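PDB 1Z2Z: probable tRNA pseudouridine synthase D from Methanosarcina mazei, which probably converts uridine-13 of transfer RNAs to pseudouridine, as a member of the TruD family of pseudouridine synthases. Local coordinates for residues A[49-54]-A[92-97]; A[100-105]-A[115-120]. All coordinates share one frame; numbering follows the deposited sequence.

Contact 1. Residues A[49-54]-A[92-97]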
loop_
_atom_site.group_PDB
_atom_site.type_symbol
_atom_site.label_atom_id
_atom_site.label_comp_id
_atom_site.label_asym_id
_atom_site.label_seq_id
_atom_site.Cartn_x
_atom_site.Cartn_y
_atom_site.Cartn_z
ATOM N N TYR A 49 17.263 -6.020 -26.115
ATOM C CA TYR A 49 16.238 -6.401 -25.155
ATOM C C TYR A 49 14.931 -6.740 -25.887
ATOM O O TYR A 49 14.409 -5.946 -26.680
ATOM C CB TYR A 49 16.029 -5.257 -24.146
ATOM C CG TYR A 49 17.048 -5.223 -23.017
ATOM C CD1 TYR A 49 17.061 -6.222 -22.052
ATOM C CD2 TYR A 49 18.006 -4.206 -22.918
ATOM C CE1 TYR A 49 17.993 -6.224 -21.022
ATOM C CE2 TYR A 49 18.952 -4.199 -21.876
ATOM C CZ TYR A 49 18.937 -5.215 -20.937
ATOM O OH TYR A 49 19.860 -5.282 -19.911
ATOM N N LEU A 50 14.422 -7.941 -25.631
ATOM C CA LEU A 50 13.191 -8.399 -26.267
ATOM C C LEU A 50 12.049 -8.062 -25.325
ATOM O O LEU A 50 12.084 -8.432 -24.156
ATOM C CB LEU A 50 13.277 -9.913 -26.521
ATOM C CG LEU A 50 12.288 -10.530 -27.516
ATOM C CD1 LEU A 50 10.923 -10.467 -26.923
ATOM C CD2 LEU A 50 12.325 -9.798 -28.844
ATOM N N ILE A 51 11.045 -7.356 -25.823
ATOM C CA ILE A 51 9.927 -6.966 -24.967
ATOM C C ILE A 51 8.665 -7.780 -25.222
ATOM O O ILE A 51 8.067 -7.745 -26.313
ATOM C CB ILE A 51 9.558 -5.469 -25.116
ATOM C CG1 ILE A 51 10.819 -4.588 -25.199
ATOM C CG2 ILE A 51 8.695 -5.081 -23.943
ATOM C CD1 ILE A 51 11.820 -4.775 -24.058
ATOM N N VAL A 52 8.235 -8.461 -24.169
ATOM C CA VAL A 52 7.090 -9.349 -24.228
ATOM C C VAL A 52 5.959 -9.039 -23.270
ATOM O O VAL A 52 6.183 -8.591 -22.148
ATOM C CB VAL A 52 7.553 -10.788 -23.939
ATOM C CG1 VAL A 52 6.470 -11.769 -24.325
ATOM C CG2 VAL A 52 8.844 -11.077 -24.683
ATOM N N GLU A 53 4.740 -9.306 -23.717
ATOM C CA GLU A 53 3.563 -9.102 -22.885
ATOM C C GLU A 53 3.353 -10.428 -22.178
ATOM O O GLU A 53 3.143 -11.452 -22.821
ATOM C CB GLU A 53 2.349 -8.789 -23.740
ATOM C CG GLU A 53 1.116 -8.533 -22.932
ATOM C CD GLU A 53 -0.116 -8.444 -23.799
ATOM O OE1 GLU A 53 -0.895 -9.421 -23.814
ATOM O OE2 GLU A 53 -0.290 -7.407 -24.480
ATOM N N LEU A 54 3.435 -10.399 -20.858
ATOM C CA LEU A 54 3.280 -11.575 -20.033
ATOM C C LEU A 54 1.863 -11.688 -19.480
ATOM O O LEU A 54 1.342 -10.742 -18.893
ATOM C CB LEU A 54 4.285 -11.507 -18.885
ATOM C CG LEU A 54 4.191 -12.513 -17.735
ATOM C CD1 LEU A 54 4.230 -13.930 -18.290
ATOM C CD2 LEU A 54 5.352 -12.266 -16.753
ATOM N N THR A 92 -1.931 -9.445 -16.808
ATOM C CA THR A 92 -1.210 -9.120 -18.033
ATOM C C THR A 92 -0.238 -7.958 -17.728
ATOM O O THR A 92 -0.603 -7.020 -17.015
ATOM C CB THR A 92 -2.213 -8.654 -19.096
ATOM O OG1 THR A 92 -3.193 -9.677 -19.297
ATOM C CG2 THR A 92 -1.534 -8.344 -20.409
ATOM N N GLN A 93 0.981 -8.005 -18.259
ATOM C CA GLN A 93 1.952 -6.936 -18.019
ATOM C C GLN A 93 3.080 -6.985 -19.037
ATOM O O GLN A 93 3.243 -7.977 -19.745
ATOM C CB GLN A 93 2.581 -7.065 -16.642
ATOM C CG GLN A 93 3.553 -8.212 -16.544
ATOM C CD GLN A 93 3.969 -8.474 -15.125
ATOM O OE1 GLN A 93 3.820 -9.583 -14.602
ATOM N NE2 GLN A 93 4.483 -7.447 -14.481
ATOM N N LYS A 94 3.872 -5.915 -19.103
ATOM C CA LYS A 94 4.984 -5.874 -20.038
ATOM C C LYS A 94 6.278 -6.268 -19.310
ATOM O O LYS A 94 6.469 -5.930 -18.147
ATOM C CB LYS A 94 5.093 -4.475 -20.647
ATOM C CG LYS A 94 6.392 -4.208 -21.398
ATOM C CD LYS A 94 6.389 -2.837 -22.072
ATOM C CE LYS A 94 5.329 -2.768 -23.158
ATOM N NZ LYS A 94 5.309 -1.487 -23.934
ATOM N N ILE A 95 7.136 -7.029 -19.976
ATOM C CA ILE A 95 8.396 -7.435 -19.378
ATOM C C ILE A 95 9.501 -7.335 -20.416
ATOM O O ILE A 95 9.244 -7.110 -21.607
ATOM C CB ILE A 95 8.362 -8.893 -18.848
ATOM C CG1 ILE A 95 8.173 -9.879 -20.002
ATOM C CG2 ILE A 95 7.269 -9.051 -17.802
ATOM C CD1 ILE A 95 8.527 -11.345 -19.614
ATOM N N SER A 96 10.738 -7.472 -19.974
ATOM C CA SER A 96 11.836 -7.421 -20.923
ATOM C C SER A 96 12.733 -8.616 -20.677
ATOM O O SER A 96 12.888 -9.077 -19.541
ATOM C CB SER A 96 12.635 -6.123 -20.784
ATOM O OG SER A 96 13.401 -6.134 -19.594
ATOM N N ILE A 97 13.312 -9.117 -21.761
ATOM C CA ILE A 97 14.195 -10.270 -21.704
ATOM C C ILE A 97 15.440 -9.962 -22.497
ATOM O O ILE A 97 15.372 -9.651 -23.691
ATOM C CB ILE A 97 13.533 -11.514 -22.319
ATOM C CG1 ILE A 97 12.155 -11.756 -21.678
ATOM C CG2 ILE A 97 14.445 -12.709 -22.121
ATOM C CD1 ILE A 97 11.403 -12.938 -22.255
HETATM O O HOH W 1 1.318 -10.417 -16.048
#

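Contact 2. Residues A[100-105]-A[115-120]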
loop_
_atom_site.group_PDB
_atom_site.type_symbol
_atom_site.label_atom_id
_atom_site.label_comp_id
_atom_site.label_asym_id
_atom_site.label_seq_id
_atom_site.Cartn_x
_atom_site.Cartn_y
_atom_site.Cartn_z
ATOM N N THR A 100 17.321 -12.154 -26.362
ATOM C CA THR A 100 16.438 -13.237 -26.744
ATOM C C THR A 100 15.674 -12.796 -27.969
ATOM O O THR A 100 15.223 -11.647 -28.053
ATOM C CB THR A 100 15.429 -13.583 -25.642
ATOM O OG1 THR A 100 16.126 -13.985 -24.455
ATOM C CG2 THR A 100 14.514 -14.723 -26.105
ATOM N N ASP A 101 15.540 -13.711 -28.926
ATOM C CA ASP A 101 14.818 -13.412 -30.160
ATOM C C ASP A 101 13.356 -13.787 -30.037
ATOM O O ASP A 101 12.991 -14.594 -29.194
ATOM C CB ASP A 101 15.429 -14.154 -31.350
ATOM C CG ASP A 101 16.812 -13.679 -31.668
ATOM O OD1 ASP A 101 17.023 -12.441 -31.683
ATOM O OD2 ASP A 101 17.698 -14.535 -31.908
ATOM N N ALA A 102 12.538 -13.191 -30.894
ATOM C CA ALA A 102 11.101 -13.418 -30.924
ATOM C C ALA A 102 10.731 -14.890 -31.103
ATOM O O ALA A 102 9.882 -15.430 -30.385
ATOM C CB ALA A 102 10.486 -12.590 -32.040
ATOM N N SER A 103 11.386 -15.533 -32.065
ATOM C CA SER A 103 11.143 -16.939 -32.391
ATOM C C SER A 103 11.348 -17.918 -31.230
ATOM O O SER A 103 10.686 -18.964 -31.159
ATOM C CB SER A 103 12.030 -17.342 -33.569
ATOM O OG SER A 103 13.367 -16.906 -33.368
ATOM N N GLU A 104 12.255 -17.575 -30.319
ATOM C CA GLU A 104 12.534 -18.424 -29.170
ATOM C C GLU A 104 11.381 -18.478 -28.202
ATOM O O GLU A 104 11.139 -19.505 -27.562
ATOM C CB GLU A 104 13.713 -17.910 -28.365
ATOM C CG GLU A 104 15.040 -17.798 -29.040
ATOM C CD GLU A 104 16.106 -17.578 -28.004
ATOM O OE1 GLU A 104 16.215 -18.408 -27.079
ATOM O OE2 GLU A 104 16.820 -16.572 -28.093
ATOM N N ILE A 105 10.703 -17.348 -28.044
ATOM C CA ILE A 105 9.597 -17.298 -27.099
ATOM C C ILE A 105 8.301 -17.790 -27.717
ATOM O O ILE A 105 7.297 -17.952 -27.032
ATOM C CB ILE A 105 9.408 -15.865 -26.510
ATOM C CG1 ILE A 105 9.468 -14.829 -27.622
ATOM C CG2 ILE A 105 10.452 -15.605 -25.436
ATOM C CD1 ILE A 105 9.535 -13.393 -27.129
ATOM N N LEU A 115 2.766 -15.812 -23.740
ATOM C CA LEU A 115 3.844 -14.895 -24.081
ATOM C C LEU A 115 3.619 -14.298 -25.461
ATOM O O LEU A 115 3.442 -15.028 -26.432
ATOM C CB LEU A 115 5.183 -15.634 -24.067
ATOM C CG LEU A 115 5.710 -16.175 -22.739
ATOM C CD1 LEU A 115 7.060 -16.822 -22.970
ATOM C CD2 LEU A 115 5.845 -15.046 -21.710
ATOM N N LYS A 116 3.646 -12.975 -25.560
ATOM C CA LYS A 116 3.435 -12.310 -26.842
ATOM C C LYS A 116 4.466 -11.195 -27.032
ATOM O O LYS A 116 4.604 -10.298 -26.204
ATOM C CB LYS A 116 2.011 -11.730 -26.905
ATOM C CG LYS A 116 0.909 -12.692 -26.430
ATOM C CD LYS A 116 -0.489 -12.045 -26.416
ATOM C CE LYS A 116 -1.551 -12.939 -25.756
ATOM N NZ LYS A 116 -2.829 -12.186 -25.518
ATOM N N VAL A 117 5.198 -11.251 -28.129
ATOM C CA VAL A 117 6.212 -10.245 -28.388
ATOM C C VAL A 117 5.571 -8.873 -28.607
ATOM O O VAL A 117 4.486 -8.760 -29.183
ATOM C CB VAL A 117 7.054 -10.645 -29.625
ATOM C CG1 VAL A 117 8.128 -9.631 -29.891
ATOM C CG2 VAL A 117 7.677 -12.014 -29.394
ATOM N N LEU A 118 6.226 -7.831 -28.106
ATOM C CA LEU A 118 5.746 -6.476 -28.309
ATOM C C LEU A 118 6.801 -5.794 -29.191
ATOM O O LEU A 118 6.464 -5.008 -30.066
ATOM C CB LEU A 118 5.546 -5.741 -26.966
ATOM C CG LEU A 118 4.410 -6.272 -26.063
ATOM C CD1 LEU A 118 4.465 -5.605 -24.707
ATOM C CD2 LEU A 118 3.057 -6.060 -26.708
ATOM N N GLY A 119 8.074 -6.125 -28.994
ATOM C CA GLY A 119 9.092 -5.513 -29.827
ATOM C C GLY A 119 10.447 -5.583 -29.175
ATOM O O GLY A 119 10.703 -6.492 -28.389
ATOM N N ARG A 120 11.324 -4.635 -29.490
ATOM C CA ARG A 120 12.653 -4.638 -28.876
ATOM C C ARG A 120 13.030 -3.236 -28.406
ATOM O O ARG A 120 12.370 -2.259 -28.742
ATOM C CB ARG A 120 13.708 -5.174 -29.867
ATOM C CG ARG A 120 13.460 -6.623 -30.364
ATOM C CD ARG A 120 14.630 -7.172 -31.201
ATOM N NE ARG A 120 15.828 -7.340 -30.397
ATOM C CZ ARG A 120 16.055 -8.374 -29.595
ATOM N NH1 ARG A 120 17.172 -8.430 -28.878
ATOM N NH2 ARG A 120 15.180 -9.364 -29.520
#

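Contact 1. Residues A[49-54]-A[92-97]
Strands 49-54 and 92-97 lie antiparallel as neighbours in the mixed sheet of the pseudouridine synthase fold, joined by three hydrogen-bonded pairs: Leu50 with Ile97, Val52 with Ile95 and Leu54 with Gln93. Each pair exchanges two backbone bonds. The shortest runs from Leu54 N to Gln93 O, at 2.7 Å. The longest, from Val52 N to Ile95 O, is 3.1 Å, and its donor stands above the carbonyl plane. The alternate residues of 49-54 turn their backbone groups to strand 113-121, so that Ile51 bonds to Leu118 and Gly119, and Glu53 to Lys116. A water 2.9 Å from Leu54 O and 3.0 Å from Gln93 OE1 bridges the two oxygens. The extended Gln93 chain lies alongside Leu54, whose CD2 also meets Ile95 CG2 at 3.9 Å; on this same face Val52 CG2 crosses Ile97 CD1 obliquely. Ile95 CG1 occupies the crowded position between backbone N and carbonyl carbon (chi1 64°), which brings CG1 against Val52 O. On the other face, Ile51 CG2 lies across the aliphatic part of Lys94, 3.5 Å from Lys94 CG, while its CD1 touches Ser96 CB. The Lys94 chain, bent at chi3 (-65°), carries NZ to a salt bridge with Glu43, and Ser96 OG bonds to Val125 N. Gln93 NE2 bonds weakly to Gly83 O, and the side chain of Gln93 is about 9 Å from that of Asp86, the predicted nucleophile. The backbone groups directed across the pair are thus matched, and the ammonium of the buried Lys94 is probably kept charged by its carboxylate partner.

Contact 2. Residues A[100-105]-A[115-120]
A short, weakly bonded helical turn, residues 102-105, packs on the face of the mixed sheet formed by strands 113-121 and 49-57, with the loop residues before it held by an arginine from the first of these strands. The guanidinium of Arg120 makes the one hydrogen bond between 100-105 and 115-120: NH2 donates to Thr100 O at 2.7 Å and 163°, the oxygen lying in the guanidinium plane at its edge. The donor itself stands above the carbonyl plane. A bend at chi3 (66°) helps turn the group towards the loop, while Arg120 NE bonds to Gly47 O, so that the flat head spans two backbone carbonyls. Asp101 OD1 lies 4.2 Å from Arg120 NH2, well out of the guanidinium plane, so any attraction is probably one of charge only, with no N-H directed at it. Further along, the contact is apolar. Val117 CG2 meets both Ala102 CB at 3.9 Å and the tip of Ile105, whose chain crosses it at about a right angle. Ile105 CB points towards the strand and approaches Leu115 CD1 at 4.4 Å; its side chain continues onto Leu50 and Val52. Glu104 reaches back to the residue before the turn, where OE2 accepts from Asp101 N, at 3.2 Å and 169°, above the carboxylate plane. Leu118 and Gly119 both face Ile51, a classic beta bulge. Apolar contact thus holds the turn, and a hydrogen bond from a charged donor holds the loop before it; the nearby Asp101 carboxylate would help to stabilise the arginine's positive charge.

Overall arrangement
From the N terminus, strand 49-57 comes first; helix 61-72 and short strand 79-81 follow before strand 90-98 returns beside it, closing contact 1 across a loop of 37 residues. The chain then runs directly into the turn at 102-105, and after nine residues segment 115-120, on strand 113-121, closes contact 2. The two contacts are in series, neither nested nor crossed, yet their centres lie just 8 Å apart. Strand 49-57 joins them, pairing antiparallel with 90-98 on one edge and with 113-121 on the other. Leu50 also packs on Arg120 and on the Thr100 carbonyl, so segment 100-105 covers part of the sheet to which contact 1 belongs.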